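PDB 4MSX: Pre-mRNA-splicing factor SAD1 from Saccharomyces cerevisiae, which promotes assembly of newly made U4 snRNA into the U4/U6 snRNP and is required for pre-mRNA splicing. Local coordinates for residues 90-95 with 102-107; 108-113 with 120-125; 127-132 with 136-141; 76-81 with 98-103. All blocks are in the same frame, centred on the assembly; numbering follows the deposited sequence.

Interaction 1: 90-95 with 102-107. With ZN (zinc ion), chain B.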
# COMPACT_ATOMS: atom_id res chain seq x y z
N ASN A 90 1.94 -17.92 -21.07
CA ASN A 90 2.85 -17.33 -22.06
C ASN A 90 2.33 -16.04 -22.70
O ASN A 90 2.15 -15.95 -23.93
CB ASN A 90 3.17 -18.34 -23.16
CG ASN A 90 3.82 -19.58 -22.62
OD1 ASN A 90 4.73 -19.50 -21.80
ND2 ASN A 90 3.35 -20.74 -23.06
N VAL A 91 2.08 -15.03 -21.88
CA VAL A 91 1.47 -13.81 -22.38
C VAL A 91 2.59 -12.83 -22.74
O VAL A 91 3.59 -12.73 -22.01
CB VAL A 91 0.51 -13.21 -21.32
CG1 VAL A 91 -0.14 -11.94 -21.82
CG2 VAL A 91 -0.57 -14.22 -20.98
N TYR A 92 2.42 -12.11 -23.85
CA TYR A 92 3.40 -11.13 -24.31
C TYR A 92 2.69 -9.80 -24.40
O TYR A 92 1.49 -9.74 -24.66
CB TYR A 92 3.96 -11.49 -25.73
CG TYR A 92 4.86 -12.70 -25.71
CD1 TYR A 92 4.35 -13.97 -25.46
CD2 TYR A 92 6.23 -12.56 -25.94
CE1 TYR A 92 5.21 -15.07 -25.43
CE2 TYR A 92 7.08 -13.64 -25.91
CZ TYR A 92 6.56 -14.89 -25.66
OH TYR A 92 7.41 -15.98 -25.61
N CYS A 93 3.44 -8.73 -24.21
CA CYS A 93 2.90 -7.42 -24.43
C CYS A 93 3.46 -6.92 -25.75
O CYS A 93 4.68 -6.92 -25.94
CB CYS A 93 3.31 -6.46 -23.31
SG CYS A 93 2.72 -4.76 -23.52
N CYS A 94 2.57 -6.47 -26.62
CA CYS A 94 2.93 -5.78 -27.83
C CYS A 94 3.41 -4.38 -27.47
O CYS A 94 2.70 -3.62 -26.81
CB CYS A 94 1.76 -5.66 -28.82
SG CYS A 94 2.32 -4.65 -30.27
N LEU A 95 4.62 -4.03 -27.90
CA LEU A 95 5.24 -2.79 -27.40
C LEU A 95 4.92 -1.65 -28.31
O LEU A 95 5.30 -0.52 -28.03
CB LEU A 95 6.77 -2.92 -27.19
CG LEU A 95 7.15 -4.06 -26.24
CD1 LEU A 95 8.71 -4.18 -26.06
CD2 LEU A 95 6.53 -3.83 -24.83
N GLN A 102 -1.14 -13.99 -26.15
CA GLN A 102 -0.40 -15.23 -25.93
C GLN A 102 0.56 -15.47 -27.12
O GLN A 102 0.13 -15.29 -28.24
CB GLN A 102 -1.40 -16.39 -25.86
CG GLN A 102 -0.70 -17.75 -25.65
CD GLN A 102 -1.69 -18.84 -25.29
OE1 GLN A 102 -1.82 -19.22 -24.12
NE2 GLN A 102 -2.43 -19.31 -26.29
N GLY A 103 1.80 -15.91 -26.89
CA GLY A 103 2.76 -16.11 -27.96
C GLY A 103 3.56 -17.38 -27.74
O GLY A 103 3.25 -18.13 -26.80
N ARG A 104 4.59 -17.64 -28.55
CA ARG A 104 4.96 -16.78 -29.67
C ARG A 104 5.13 -17.61 -30.97
O ARG A 104 5.60 -17.09 -31.97
CB ARG A 104 6.25 -16.03 -29.38
CG ARG A 104 7.43 -16.91 -29.00
CD ARG A 104 8.70 -16.05 -28.81
NE ARG A 104 9.92 -16.85 -28.73
CZ ARG A 104 10.33 -17.50 -27.64
NH1 ARG A 104 9.62 -17.45 -26.52
NH2 ARG A 104 11.45 -18.21 -27.68
N HIS A 105 4.73 -18.88 -30.92
CA HIS A 105 4.77 -19.79 -32.09
C HIS A 105 3.81 -19.35 -33.21
O HIS A 105 2.87 -18.56 -32.98
CB HIS A 105 4.40 -21.21 -31.63
CG HIS A 105 3.05 -21.29 -30.98
ND1 HIS A 105 1.89 -21.45 -31.70
CD2 HIS A 105 2.69 -21.20 -29.68
CE1 HIS A 105 0.86 -21.48 -30.86
NE2 HIS A 105 1.32 -21.32 -29.63
N GLU A 106 4.00 -19.87 -34.43
CA GLU A 106 3.06 -19.54 -35.49
C GLU A 106 1.72 -20.02 -35.09
O GLU A 106 1.61 -21.01 -34.38
CB GLU A 106 3.41 -20.29 -36.82
CG GLU A 106 4.83 -20.24 -37.23
CD GLU A 106 5.11 -20.98 -38.59
OE1 GLU A 106 4.20 -21.13 -39.49
OE2 GLU A 106 6.27 -21.41 -38.75
N LYS A 107 0.68 -19.33 -35.56
CA LYS A 107 -0.69 -19.61 -35.14
C LYS A 107 -1.07 -19.01 -33.75
O LYS A 107 -2.27 -18.85 -33.47
CB LYS A 107 -1.00 -21.10 -35.20
CG LYS A 107 -0.84 -21.67 -36.63
CD LYS A 107 -1.88 -22.75 -36.93
CE LYS A 107 -1.79 -23.21 -38.38
NZ LYS A 107 -0.37 -23.48 -38.81
ZN ZN B . 0.25 -4.29 -31.28
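Y92 and R104 meet through the far end of the phenol: NH1 of R104 donates to OH of Y92 over 2.8 Å, and the oxygen lies almost in the guanidinium plane. The two flat groups are turned 62° against each other, and the arginine offers the edge of its guanidinium, not a face. CG of R104 sits between its own backbone N and carbonyl carbon (chi1 55°), and from there an extended chain carries CG and CD past the phenol oxygen, each 3.5 Å from OH of Y92. Nearer the backbone the packing is tight. CD1 of Y92 comes within 3.5 Å of G103 N, and a CB on G103 would collide with this ring carbon. The amide of G103 in turn donates to O of N90 at 3.0 Å, beside the antiparallel non-hydrogen-bonded pair V91 and Q102 that joins strands 91-94 and 100-102 of the zinc-finger sheet. The solvent side is looser: the exposed N90 brings its CB to 3.6 Å from O of G103. With an alanine in place of this tyrosine, NH1 of R104 would probably lose its acceptor and a gap would open beside G103. Two residues further along the same strand, SG of C94 binds the zinc ion. With NE of R104 bonded to N136, the guanidinium is gripped at two nitrogens, which restricts how the group can turn.

Interaction 2: 108-113 with 120-125. With ZN (zinc ion), chain B.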
# COMPACT_ATOMS: atom_id res chain seq x y z
N SER A 108 -0.09 -18.62 -32.95
CA SER A 108 -0.41 -17.91 -31.67
C SER A 108 -0.99 -16.51 -31.89
O SER A 108 -0.71 -15.87 -32.90
CB SER A 108 0.83 -17.84 -30.78
OG SER A 108 1.70 -16.80 -31.17
N PRO A 109 -1.80 -16.00 -30.94
CA PRO A 109 -2.32 -14.64 -31.14
C PRO A 109 -1.22 -13.58 -31.32
O PRO A 109 -1.42 -12.62 -32.05
CB PRO A 109 -3.14 -14.38 -29.83
CG PRO A 109 -3.66 -15.78 -29.50
CD PRO A 109 -2.46 -16.69 -29.81
N ALA A 110 -0.07 -13.76 -30.68
CA ALA A 110 0.95 -12.70 -30.73
C ALA A 110 1.59 -12.72 -32.16
O ALA A 110 1.87 -11.69 -32.77
CB ALA A 110 1.99 -12.97 -29.72
N PHE A 111 1.85 -13.91 -32.62
CA PHE A 111 2.47 -14.11 -33.97
C PHE A 111 1.49 -13.55 -35.04
O PHE A 111 1.85 -12.69 -35.86
CB PHE A 111 2.79 -15.56 -34.13
CG PHE A 111 3.81 -15.85 -35.22
CD1 PHE A 111 3.42 -15.91 -36.54
CD2 PHE A 111 5.16 -16.05 -34.90
CE1 PHE A 111 4.37 -16.20 -37.57
CE2 PHE A 111 6.10 -16.32 -35.90
CZ PHE A 111 5.69 -16.40 -37.25
N ILE A 112 0.22 -13.96 -34.98
CA ILE A 112 -0.78 -13.38 -35.88
C ILE A 112 -0.92 -11.88 -35.77
O ILE A 112 -1.03 -11.18 -36.78
CB ILE A 112 -2.17 -14.04 -35.67
CG1 ILE A 112 -2.10 -15.52 -36.05
CG2 ILE A 112 -3.25 -13.29 -36.40
CD1 ILE A 112 -3.41 -16.26 -35.71
N HIS A 113 -0.94 -11.36 -34.54
CA HIS A 113 -1.01 -9.92 -34.36
C HIS A 113 0.18 -9.27 -35.09
O HIS A 113 0.04 -8.19 -35.65
CB HIS A 113 -0.82 -9.60 -32.85
CG HIS A 113 -0.91 -8.13 -32.52
ND1 HIS A 113 -2.08 -7.42 -32.55
CD2 HIS A 113 0.04 -7.28 -32.05
CE1 HIS A 113 -1.85 -6.17 -32.18
NE2 HIS A 113 -0.57 -6.07 -31.86
N HIS A 120 5.86 -5.42 -34.31
CA HIS A 120 6.86 -6.48 -34.33
C HIS A 120 7.71 -6.63 -33.09
O HIS A 120 8.47 -7.60 -33.03
CB HIS A 120 7.78 -6.27 -35.57
CG HIS A 120 6.99 -6.30 -36.84
ND1 HIS A 120 6.61 -7.48 -37.44
CD2 HIS A 120 6.41 -5.30 -37.56
CE1 HIS A 120 5.86 -7.21 -38.51
NE2 HIS A 120 5.74 -5.90 -38.61
N VAL A 121 7.57 -5.74 -32.10
CA VAL A 121 8.44 -5.83 -30.88
C VAL A 121 7.55 -6.19 -29.66
O VAL A 121 6.57 -5.49 -29.42
CB VAL A 121 9.15 -4.47 -30.62
CG1 VAL A 121 10.26 -4.61 -29.52
CG2 VAL A 121 9.75 -3.93 -31.93
N PHE A 122 7.88 -7.29 -28.98
CA PHE A 122 7.10 -7.84 -27.90
C PHE A 122 7.97 -8.01 -26.64
O PHE A 122 9.20 -8.22 -26.73
CB PHE A 122 6.55 -9.20 -28.30
CG PHE A 122 5.53 -9.09 -29.40
CD1 PHE A 122 5.96 -8.88 -30.73
CD2 PHE A 122 4.15 -9.04 -29.11
CE1 PHE A 122 5.02 -8.69 -31.76
CE2 PHE A 122 3.20 -8.90 -30.10
CZ PHE A 122 3.63 -8.73 -31.46
N LEU A 123 7.31 -7.98 -25.48
CA LEU A 123 7.97 -8.32 -24.23
C LEU A 123 7.29 -9.55 -23.67
O LEU A 123 6.05 -9.57 -23.49
CB LEU A 123 7.82 -7.13 -23.23
CG LEU A 123 8.37 -7.44 -21.85
CD1 LEU A 123 9.94 -7.72 -21.82
CD2 LEU A 123 8.05 -6.26 -20.97
N ASN A 124 8.05 -10.57 -23.33
CA ASN A 124 7.44 -11.71 -22.65
C ASN A 124 7.19 -11.28 -21.21
O ASN A 124 8.16 -10.92 -20.54
CB ASN A 124 8.39 -12.93 -22.64
CG ASN A 124 7.75 -14.16 -22.03
OD1 ASN A 124 7.24 -14.11 -20.90
ND2 ASN A 124 7.74 -15.27 -22.78
N LEU A 125 5.95 -11.31 -20.73
CA LEU A 125 5.62 -10.72 -19.41
C LEU A 125 6.07 -11.58 -18.23
O LEU A 125 6.03 -11.13 -17.08
CB LEU A 125 4.11 -10.45 -19.28
CG LEU A 125 3.66 -9.31 -20.21
CD1 LEU A 125 2.17 -9.15 -20.18
CD2 LEU A 125 4.43 -7.96 -19.88
ZN ZN B . 0.25 -4.29 -31.28
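The rings of H113 and F122 meet rim to rim: CZ of F122 lies 3.9 Å from CD2 of H113, and each of these atoms is near the plane of the other ring. The encounter is therefore neither an offset stack nor a T-shaped one. A face of the imidazole is left to Y101, whose ring stacks with H113, while A110 approaches the phenyl obliquely, with its O 3.7 Å from CZ of F122. CB of A110 adds an apolar touch at 4.3 Å from CE2 of F122. On the strand side, Y92 and C94 also pack against this phenyl.

The helix reaches the metal through H113, whose CG is anti to the backbone N (chi1 -178°); this carries the ring out from the helix until NE2 binds the zinc ion at 2.0 Å. C94, C97 and H119 complete the Cys2His2 site of this UBP-type zinc finger, in which helix 109-116 lies against the antiparallel sheet containing strand 121-124. F122 is the strand residue that bridges the two, its ring placed beside the CD2 edge of the ligand histidine and against the helical turn that holds A110.

The start of that helix is closed by S108 in the N-cap position. Its OG accepts from N of F111 at 3.2 Å with a fairly straight N-H...O angle of 161°, and it is also hydrogen-bonded to O of H105 in the preceding loop. Within this first turn the amide of H113 donates to O of P109 at 2.8 Å.

Interaction 3: 127-132 with 136-141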
# COMPACT_ATOMS: atom_id res chain seq x y z
N SER A 127 9.12 -13.84 -18.45
CA SER A 127 10.57 -13.95 -18.41
C SER A 127 11.23 -12.59 -18.62
O SER A 127 12.44 -12.43 -18.44
CB SER A 127 11.05 -14.89 -19.52
OG SER A 127 10.80 -14.31 -20.79
N LEU A 128 10.44 -11.61 -19.02
CA LEU A 128 10.97 -10.27 -19.32
C LEU A 128 12.07 -10.23 -20.43
O LEU A 128 12.87 -9.29 -20.50
CB LEU A 128 11.47 -9.60 -18.03
CG LEU A 128 10.43 -9.44 -16.93
CD1 LEU A 128 11.06 -8.58 -15.80
CD2 LEU A 128 9.16 -8.78 -17.45
N LYS A 129 12.08 -11.21 -21.32
CA LYS A 129 12.92 -11.12 -22.53
C LYS A 129 12.12 -10.52 -23.70
O LYS A 129 10.92 -10.72 -23.79
CB LYS A 129 13.40 -12.52 -22.90
CG LYS A 129 14.46 -13.07 -21.96
CD LYS A 129 14.51 -14.59 -22.06
CE LYS A 129 15.60 -15.18 -21.19
NZ LYS A 129 15.39 -16.66 -21.10
N PHE A 130 12.80 -9.76 -24.56
CA PHE A 130 12.19 -9.08 -25.68
C PHE A 130 12.35 -9.90 -26.96
O PHE A 130 13.42 -10.52 -27.19
CB PHE A 130 12.90 -7.77 -25.92
CG PHE A 130 12.71 -6.76 -24.82
CD1 PHE A 130 13.57 -6.72 -23.72
CD2 PHE A 130 11.63 -5.85 -24.87
CE1 PHE A 130 13.39 -5.77 -22.72
CE2 PHE A 130 11.45 -4.89 -23.85
CZ PHE A 130 12.33 -4.86 -22.79
N TYR A 131 11.33 -9.86 -27.81
CA TYR A 131 11.33 -10.67 -29.04
C TYR A 131 10.86 -9.85 -30.20
O TYR A 131 9.99 -8.97 -30.06
CB TYR A 131 10.42 -11.88 -28.88
CG TYR A 131 10.93 -12.87 -27.91
CD1 TYR A 131 11.77 -13.91 -28.32
CD2 TYR A 131 10.66 -12.74 -26.55
CE1 TYR A 131 12.29 -14.83 -27.40
CE2 TYR A 131 11.16 -13.65 -25.64
CZ TYR A 131 11.98 -14.68 -26.06
OH TYR A 131 12.48 -15.56 -25.13
N MET A 132 11.41 -10.19 -31.37
CA MET A 132 10.92 -9.68 -32.62
C MET A 132 10.03 -10.76 -33.22
O MET A 132 10.39 -11.95 -33.23
CB MET A 132 12.09 -9.43 -33.58
CG MET A 132 12.94 -8.24 -33.23
SD MET A 132 11.99 -6.70 -33.34
CE MET A 132 13.34 -5.49 -33.27
N ASN A 136 10.70 -14.14 -34.78
CA ASN A 136 10.86 -15.07 -33.64
C ASN A 136 12.32 -15.21 -33.14
O ASN A 136 12.80 -16.32 -32.90
CB ASN A 136 10.27 -16.43 -33.94
CG ASN A 136 9.89 -17.17 -32.68
OD1 ASN A 136 10.35 -16.82 -31.59
ND2 ASN A 136 9.03 -18.19 -32.81
N VAL A 137 13.00 -14.09 -32.96
CA VAL A 137 14.34 -14.10 -32.37
C VAL A 137 14.36 -13.18 -31.14
O VAL A 137 13.74 -12.13 -31.16
CB VAL A 137 15.37 -13.63 -33.40
CG1 VAL A 137 15.31 -14.55 -34.64
CG2 VAL A 137 15.09 -12.21 -33.82
N GLN A 138 15.04 -13.60 -30.08
CA GLN A 138 15.22 -12.75 -28.89
C GLN A 138 16.11 -11.55 -29.19
O GLN A 138 17.11 -11.67 -29.92
CB GLN A 138 15.81 -13.56 -27.74
CG GLN A 138 16.09 -12.72 -26.48
CD GLN A 138 16.53 -13.55 -25.28
OE1 GLN A 138 16.63 -14.78 -25.35
NE2 GLN A 138 16.75 -12.88 -24.16
N ILE A 139 15.74 -10.38 -28.66
CA ILE A 139 16.59 -9.20 -28.78
C ILE A 139 17.63 -9.31 -27.66
O ILE A 139 17.32 -9.17 -26.47
CB ILE A 139 15.81 -7.88 -28.68
CG1 ILE A 139 14.73 -7.80 -29.76
CG2 ILE A 139 16.75 -6.69 -28.82
CD1 ILE A 139 13.92 -6.46 -29.75
N LEU A 140 18.87 -9.60 -28.03
CA LEU A 140 19.93 -9.79 -27.03
C LEU A 140 20.53 -8.46 -26.58
O LEU A 140 20.36 -7.43 -27.25
CB LEU A 140 21.03 -10.70 -27.58
CG LEU A 140 20.54 -12.07 -28.05
CD1 LEU A 140 21.65 -12.81 -28.78
CD2 LEU A 140 20.01 -12.89 -26.88
N HIS A 141 21.25 -8.47 -25.46
CA HIS A 141 21.91 -7.26 -24.95
C HIS A 141 20.91 -6.13 -24.82
O HIS A 141 21.23 -4.98 -25.09
CB HIS A 141 23.02 -6.81 -25.90
CG HIS A 141 23.85 -7.93 -26.45
ND1 HIS A 141 24.55 -8.79 -25.63
CD2 HIS A 141 24.08 -8.33 -27.72
CE1 HIS A 141 25.18 -9.68 -26.38
NE2 HIS A 141 24.92 -9.42 -27.65
O HOH W 1 15.68 -9.84 -24.38
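M132 lies on the face of the hairpin that it shares with V137, in the pairing of strands 130-132 and 137-138, and meets first V137 and then I139. Its CB lies 4.1 Å from CG2 of V137, its partner in an antiparallel hydrogen-bonded pair. CG then faces CG1 of I139, 3.9 Å away. The chain bends at chi2 (-64°), which swings SD and CE over the isoleucine: SD passes CD1 of I139 more loosely, and the tip, CE, comes to 3.7 Å from the same methyl. V121 of neighbouring strand 121-124 touches both M132 and I139, so this apolar cluster continues across the sheet.

Backbone bonds hold the two strands together. N of M132 donates to O of V137 at 3.0 Å, nearly straight, and N of I139 donates to O of F130. At the turn, N136 and V137 both face M132 in a G1 beta bulge, where the two amides make weak bonds to O of M132.

On the other face, CE1 of Y131 rests 3.8 Å from CB of Q138. The amide end of Q138 lies across the aliphatic chain of K129, and its NE2 donates to a water that also accepts from N of F130 and donates to O of I139. The chemistry is thus divided: dispersion between M132 and I139 closes one side, while a water joins main chain and amide on the more exposed edge.

Interaction 4: 76-81 with 98-103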
# COMPACT_ATOMS: atom_id res chain seq x y z
N PHE A 76 1.75 -1.95 -17.31
CA PHE A 76 2.01 -3.29 -16.82
C PHE A 76 1.26 -3.63 -15.50
O PHE A 76 1.53 -4.62 -14.84
CB PHE A 76 3.51 -3.42 -16.63
CG PHE A 76 4.26 -3.35 -17.95
CD1 PHE A 76 4.10 -4.37 -18.88
CD2 PHE A 76 5.06 -2.26 -18.25
CE1 PHE A 76 4.80 -4.33 -20.12
CE2 PHE A 76 5.75 -2.17 -19.48
CZ PHE A 76 5.63 -3.22 -20.41
N ASP A 77 0.31 -2.79 -15.15
CA ASP A 77 -0.50 -3.06 -13.97
C ASP A 77 -1.73 -3.94 -14.29
O ASP A 77 -2.48 -4.30 -13.40
CB ASP A 77 -0.98 -1.73 -13.38
CG ASP A 77 0.14 -0.89 -12.86
OD1 ASP A 77 1.26 -1.42 -12.77
OD2 ASP A 77 -0.07 0.31 -12.60
N SER A 78 -1.96 -4.25 -15.56
CA SER A 78 -3.17 -4.96 -15.95
C SER A 78 -3.06 -6.46 -15.67
O SER A 78 -1.95 -7.00 -15.49
CB SER A 78 -3.44 -4.73 -17.45
OG SER A 78 -3.74 -3.36 -17.70
N GLU A 79 -4.21 -7.13 -15.64
CA GLU A 79 -4.25 -8.57 -15.49
C GLU A 79 -3.44 -9.15 -16.70
O GLU A 79 -3.66 -8.75 -17.84
CB GLU A 79 -5.71 -9.09 -15.59
CG GLU A 79 -5.83 -10.57 -15.27
CD GLU A 79 -7.28 -11.12 -15.36
OE1 GLU A 79 -8.24 -10.35 -15.64
OE2 GLU A 79 -7.44 -12.35 -15.14
N LYS A 80 -2.56 -10.08 -16.42
CA LYS A 80 -1.67 -10.68 -17.37
C LYS A 80 -2.43 -11.80 -18.08
O LYS A 80 -2.21 -12.99 -17.81
CB LYS A 80 -0.47 -11.22 -16.62
CG LYS A 80 0.65 -11.64 -17.52
CD LYS A 80 1.79 -12.27 -16.73
CE LYS A 80 1.43 -13.68 -16.28
NZ LYS A 80 2.61 -14.42 -15.72
N ILE A 81 -3.35 -11.43 -18.94
CA ILE A 81 -3.99 -12.43 -19.78
C ILE A 81 -4.03 -11.97 -21.23
O ILE A 81 -4.11 -10.78 -21.52
CB ILE A 81 -5.44 -12.75 -19.35
CG1 ILE A 81 -6.28 -11.47 -19.31
CG2 ILE A 81 -5.46 -13.50 -18.02
CD1 ILE A 81 -7.77 -11.75 -19.02
N GLY A 98 0.46 -1.99 -26.98
CA GLY A 98 0.30 -2.21 -25.55
C GLY A 98 -0.70 -3.29 -25.17
O GLY A 98 -0.86 -3.57 -23.99
N HIS A 99 -1.37 -3.92 -26.14
CA HIS A 99 -2.24 -5.03 -25.80
C HIS A 99 -1.46 -6.29 -25.53
O HIS A 99 -0.30 -6.43 -25.95
CB HIS A 99 -3.29 -5.25 -26.92
CG HIS A 99 -4.26 -4.11 -27.03
ND1 HIS A 99 -5.30 -3.94 -26.14
CD2 HIS A 99 -4.30 -3.04 -27.86
CE1 HIS A 99 -5.96 -2.84 -26.44
NE2 HIS A 99 -5.38 -2.27 -27.48
N TYR A 100 -2.08 -7.21 -24.79
CA TYR A 100 -1.39 -8.44 -24.44
C TYR A 100 -1.86 -9.60 -25.34
O TYR A 100 -3.08 -9.74 -25.58
CB TYR A 100 -1.75 -8.84 -23.04
CG TYR A 100 -1.30 -7.87 -21.95
CD1 TYR A 100 -0.43 -6.79 -22.23
CD2 TYR A 100 -1.70 -8.06 -20.64
CE1 TYR A 100 0.02 -5.91 -21.18
CE2 TYR A 100 -1.26 -7.21 -19.60
CZ TYR A 100 -0.42 -6.14 -19.87
OH TYR A 100 -0.05 -5.32 -18.80
N TYR A 101 -0.93 -10.47 -25.72
CA TYR A 101 -1.27 -11.61 -26.59
C TYR A 101 -0.48 -12.83 -26.17
O TYR A 101 0.73 -12.75 -25.92
CB TYR A 101 -0.89 -11.27 -28.06
CG TYR A 101 -1.65 -10.08 -28.57
CD1 TYR A 101 -2.91 -10.22 -29.18
CD2 TYR A 101 -1.13 -8.82 -28.47
CE1 TYR A 101 -3.64 -9.12 -29.61
CE2 TYR A 101 -1.83 -7.70 -28.93
CZ TYR A 101 -3.09 -7.87 -29.50
OH TYR A 101 -3.80 -6.78 -29.94
N GLN A 102 -1.14 -13.99 -26.15
CA GLN A 102 -0.40 -15.23 -25.93
C GLN A 102 0.56 -15.47 -27.12
O GLN A 102 0.13 -15.29 -28.24
CB GLN A 102 -1.40 -16.39 -25.86
CG GLN A 102 -0.70 -17.75 -25.65
CD GLN A 102 -1.69 -18.84 -25.29
OE1 GLN A 102 -1.82 -19.22 -24.12
NE2 GLN A 102 -2.43 -19.31 -26.29
N GLY A 103 1.80 -15.91 -26.89
CA GLY A 103 2.76 -16.11 -27.96
C GLY A 103 3.56 -17.38 -27.74
O GLY A 103 3.25 -18.13 -26.80
O HOH W 2 0.92 -7.01 -16.77
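Y100 projects from the edge strand 100-102 of the zinc-finger sheet into the loop 76-81, which wraps round its phenol. Main-chain oxygens lie at the ring's edge, near its plane: O of E79 is 3.4 Å from CE2 of Y100, and O of I81 stands 3.4 Å from its CB. CG of Y100 is anti to the carbonyl carbon (chi1 -65°), a setting that directs the ring along the loop toward F76. At the far end, OH of Y100 approaches CA of F76, and CB of S78 comes obliquely to the ring.

The next shell fixes the hydroxyl. A water donates to OH of Y100 and to the carbonyl oxygens of F76 and S78, while O of D75 is a further hydrogen-bonding partner of the phenol. A phenylalanine here would probably leave O of D75 and the water without their mate at the ring's tip.

Farther out, the loop is held by D77, which forms a salt bridge to K233, and by K80, the centre of an inverse gamma turn, whose NZ bonds to T126. F76 packs on helix 146-155. The bridging water sits 2.8 Å from OH of Y100.

How the interactions relate
All four contacts belong to the zinc-finger module and share one five-stranded antiparallel sheet, ordered 100-102, 91-94, 121-124, 130-132, 137-138. Interactions 1 and 2 have centres about 3 Å apart and both reach the zinc ion, one through strand 91-94 and the other through helix 109-116. Interaction 3 forms the hairpin at one border of the sheet, and interaction 4 binds a loop to the opposite border strand; their centres lie about 16 Å apart without touching. Along the chain, interactions 4 and 1 end on the same stretch, sharing Q102 and G103; both close before interaction 2 opens, and interaction 3 comes last. A single metal thus ties neighbouring parts of a compact domain, while a hairpin partner and a loop hold its outer strands.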